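Local coordinates for leucine aminopeptidase 2, chloroplastic (PDB 5LHK) that acts as an M17-family metalloaminopeptidase in the maturation of the peptide antibiotic bottromycin, removing residues from peptide N-termini with the help of manganese, at the manganese (II) ion site. Coordinates in Å, arbitrary orientation; residue numbers count along the deposited sequence, not the author numbering.

The manganese (II) ion site. Residues 261, 263, 266, 268, 273, 284, 316, 343-346, 373. With MN (manganese (II) ion), chain B; MN (manganese (II) ion), chain C.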
ATOM      1  N   LYS A 261     -18.871 -25.958  -3.568  1.00 18.32           N
ATOM      2  CA  LYS A 261     -18.184 -25.279  -2.480  1.00 18.72           C
ATOM      3  C   LYS A 261     -19.162 -24.396  -1.696  1.00 18.04           C
ATOM      4  O   LYS A 261     -19.720 -23.450  -2.245  1.00 18.26           O
ATOM      5  CB  LYS A 261     -17.047 -24.417  -3.028  1.00 20.14           C
ATOM      6  CG  LYS A 261     -16.309 -23.610  -1.960  1.00 19.84           C
ATOM      7  CD  LYS A 261     -15.416 -22.571  -2.582  1.00 20.22           C
ATOM      8  CE  LYS A 261     -14.848 -21.638  -1.530  1.00 19.35           C
ATOM      9  NZ  LYS A 261     -13.907 -20.669  -2.155  1.00 18.27           N
ATOM     10  N   VAL A 263     -18.668 -22.416   1.331  1.00 16.55           N
ATOM     11  CA  VAL A 263     -18.099 -21.571   2.379  1.00 17.48           C
ATOM     12  C   VAL A 263     -19.100 -20.440   2.581  1.00 17.69           C
ATOM     13  O   VAL A 263     -19.228 -19.543   1.749  1.00 17.27           O
ATOM     14  CB  VAL A 263     -16.688 -21.061   2.028  1.00 19.92           C
ATOM     15  CG1 VAL A 263     -16.171 -20.114   3.103  1.00 22.52           C
ATOM     16  CG2 VAL A 263     -15.735 -22.247   1.878  1.00 21.40           C
ATOM     17  N   ASP A 266     -16.457 -16.332   3.943  1.00 17.28           N
ATOM     18  CA  ASP A 266     -15.006 -16.380   3.770  1.00 17.86           C
ATOM     19  C   ASP A 266     -14.346 -15.065   4.180  1.00 18.81           C
ATOM     20  O   ASP A 266     -14.209 -14.164   3.369  1.00 18.46           O
ATOM     21  CB  ASP A 266     -14.673 -16.737   2.321  1.00 17.21           C
ATOM     22  CG  ASP A 266     -13.192 -17.033   2.110  1.00 17.74           C
ATOM     23  OD1 ASP A 266     -12.434 -17.109   3.107  1.00 16.63           O
ATOM     24  OD2 ASP A 266     -12.791 -17.202   0.932  1.00 19.29           O
ATOM     25  N   GLY A 268     -11.207 -14.990   5.053  1.00 19.53           N
ATOM     26  CA  GLY A 268      -9.796 -15.185   4.787  1.00 18.54           C
ATOM     27  C   GLY A 268      -9.106 -16.062   5.802  1.00 18.30           C
ATOM     28  O   GLY A 268      -8.091 -16.677   5.484  1.00 18.65           O
ATOM     29  N   LYS A 273      -8.662 -11.127   4.982  1.00 27.29           N
ATOM     30  CA  LYS A 273      -8.905 -10.276   3.829  1.00 30.06           C
ATOM     31  C   LYS A 273      -8.749  -8.818   4.244  1.00 30.80           C
ATOM     32  O   LYS A 273      -9.248  -8.443   5.295  1.00 27.42           O
ATOM     33  CB  LYS A 273     -10.297 -10.501   3.239  1.00 29.17           C
ATOM     34  CG  LYS A 273     -10.400 -11.794   2.451  1.00 27.28           C
ATOM     35  CD  LYS A 273     -11.816 -12.063   1.986  1.00 24.65           C
ATOM     36  CE  LYS A 273     -11.944 -13.452   1.380  1.00 21.87           C
ATOM     37  NZ  LYS A 273     -11.182 -13.571   0.117  1.00 21.15           N
ATOM     38  N   ASP A 284     -19.460 -16.776  -0.922  1.00 18.15           N
ATOM     39  CA  ASP A 284     -18.471 -17.798  -1.203  1.00 17.33           C
ATOM     40  C   ASP A 284     -19.086 -19.213  -1.172  1.00 17.52           C
ATOM     41  O   ASP A 284     -18.379 -20.217  -1.244  1.00 17.40           O
ATOM     42  CB  ASP A 284     -17.310 -17.646  -0.214  1.00 18.05           C
ATOM     43  CG  ASP A 284     -16.005 -18.189  -0.746  1.00 19.81           C
ATOM     44  OD1 ASP A 284     -15.768 -18.098  -1.974  1.00 21.50           O
ATOM     45  OD2 ASP A 284     -15.202 -18.700   0.069  1.00 20.41           O
ATOM     46  N   ASN A 316     -14.908 -19.611   7.171  1.00 17.97           N
ATOM     47  CA  ASN A 316     -13.464 -19.384   7.318  1.00 18.72           C
ATOM     48  C   ASN A 316     -13.227 -18.104   8.122  1.00 20.29           C
ATOM     49  O   ASN A 316     -13.391 -17.003   7.600  1.00 21.90           O
ATOM     50  CB  ASN A 316     -12.819 -19.306   5.941  1.00 19.22           C
ATOM     51  CG  ASN A 316     -11.308 -19.239   5.997  1.00 19.91           C
ATOM     52  OD1 ASN A 316     -10.682 -19.546   7.018  1.00 19.80           O
ATOM     53  ND2 ASN A 316     -10.710 -18.820   4.895  1.00 20.77           N
ATOM     54  N   ASP A 343      -6.534 -18.062   3.054  1.00 18.45           N
ATOM     55  CA  ASP A 343      -7.587 -17.591   2.158  1.00 18.62           C
ATOM     56  C   ASP A 343      -7.762 -18.426   0.878  1.00 18.92           C
ATOM     57  O   ASP A 343      -8.696 -18.182   0.112  1.00 20.16           O
ATOM     58  CB  ASP A 343      -7.374 -16.121   1.782  1.00 17.57           C
ATOM     59  CG  ASP A 343      -8.674 -15.410   1.407  1.00 17.70           C
ATOM     60  OD1 ASP A 343      -9.781 -15.988   1.582  1.00 18.14           O
ATOM     61  OD2 ASP A 343      -8.598 -14.250   0.947  1.00 18.03           O
ATOM     62  N   ASN A 344      -6.882 -19.397   0.644  1.00 18.43           N
ATOM     63  CA  ASN A 344      -7.111 -20.397  -0.390  1.00 19.75           C
ATOM     64  C   ASN A 344      -7.679 -21.663   0.244  1.00 20.20           C
ATOM     65  O   ASN A 344      -7.146 -22.769   0.081  1.00 19.89           O
ATOM     66  CB  ASN A 344      -5.836 -20.677  -1.199  1.00 19.45           C
ATOM     67  CG  ASN A 344      -5.507 -19.561  -2.185  1.00 20.65           C
ATOM     68  OD1 ASN A 344      -6.140 -18.515  -2.191  1.00 23.96           O
ATOM     69  ND2 ASN A 344      -4.505 -19.783  -3.022  1.00 19.54           N
ATOM     70  N   GLU A 345      -8.795 -21.476   0.935  1.00 20.01           N
ATOM     71  CA  GLU A 345      -9.400 -22.513   1.746  1.00 18.97           C
ATOM     72  C   GLU A 345     -10.303 -23.435   0.945  1.00 19.15           C
ATOM     73  O   GLU A 345     -10.428 -24.610   1.285  1.00 18.72           O
ATOM     74  CB  GLU A 345     -10.173 -21.894   2.924  1.00 19.08           C
ATOM     75  CG  GLU A 345     -11.625 -21.456   2.653  1.00 19.53           C
ATOM     76  CD  GLU A 345     -11.777 -20.335   1.645  1.00 19.34           C
ATOM     77  OE1 GLU A 345     -10.838 -19.528   1.501  1.00 19.34           O
ATOM     78  OE2 GLU A 345     -12.846 -20.249   0.998  1.00 19.40           O
ATOM     79  N   GLY A 346     -10.952 -22.911  -0.095  1.00 19.29           N
ATOM     80  CA  GLY A 346     -11.935 -23.696  -0.854  1.00 18.18           C
ATOM     81  C   GLY A 346     -11.390 -24.979  -1.464  1.00 18.49           C
ATOM     82  O   GLY A 346     -12.041 -26.031  -1.416  1.00 17.04           O
ATOM     83  N   THR A 373     -16.928 -20.860  -6.232  1.00 19.57           N
ATOM     84  CA  THR A 373     -16.414 -19.489  -6.246  1.00 19.20           C
ATOM     85  C   THR A 373     -14.975 -19.529  -5.704  1.00 19.40           C
ATOM     86  O   THR A 373     -14.701 -19.136  -4.557  1.00 19.74           O
ATOM     87  CB  THR A 373     -17.293 -18.575  -5.377  1.00 19.21           C
ATOM     88  OG1 THR A 373     -17.426 -19.146  -4.070  1.00 17.02           O
ATOM     89  CG2 THR A 373     -18.687 -18.424  -6.011  1.00 20.93           C
TER
HETATM   90 MN    MN B 601     -13.301 -18.969  -0.570  1.00 18.64          MN
HETATM   91 MN    MN C 602     -10.727 -17.573   0.447  1.00 27.99          MN
HETATM   92  O   HOH W   1     -11.416 -18.445  -1.599  1.00 20.21           O
HETATM   93  O   HOH W   2     -10.400 -16.010  -1.542  1.00 32.74           O
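This is a catalytic site. It is the two-metal centre of an M17 aminopeptidase, with MN (chain B) and MN (chain C), 3.1 Å apart, bound by side chains and a backbone carbonyl of the catalytic domain and carrying water. Asp266 bridges the pair through one oxygen. Asp266 OD2 lies 2.2 Å from MN (chain C) and makes a somewhat longer bond to MN (chain B). The other oxygen, OD1, accepts a hydrogen bond from Asn316 ND2, which comes from above the carboxylate plane and helps fix its rotation. Glu345 bridges differently, with OE1 on MN (chain C) and OE2 on MN (chain B). Its CG sits in the crowded position between backbone N and carbonyl carbon (chi1 85°), and the bend at chi2 turns the carboxylate across both ions. Asp343 grips MN (chain C) twice, with its backbone O at 2.1 Å and side-chain OD1. MN (chain B) takes Asp284 OD2 at 2.0 Å and Lys261 NZ at 2.4 Å. Lys261 reaches it with an extended chain, CG anti to the backbone N (chi1 177°). A metal-bound amine is likely to be neutral. Asp284 OD1 accepts a hydrogen bond of 2.9 Å from Thr373 OG1, which steadies the carboxylate from above its plane. Water 1 bridges both ions, as expected for the nucleophile of this family. Water 2 is a longer ligand of MN (chain C), at 2.6 Å. Lys273 lies in the second shell. In this family it is the catalytic lysine, likely to help polarise the substrate carbonyl. Its chain bends at chi4 (-67°) and brings Lys273 NZ to the syn lone pair of Asp343 OD2, 2.8 Å away, and also to water 2. An alanine here would remove this amine and would probably loosen Asp343 and water 2, with loss of a likely positive charge and of help to the carbonyl. In this family the metals hold the substrate's N-terminal amine and scissile carbonyl and activate water. The site thus equips BotP to cleave N-terminal residues from peptides.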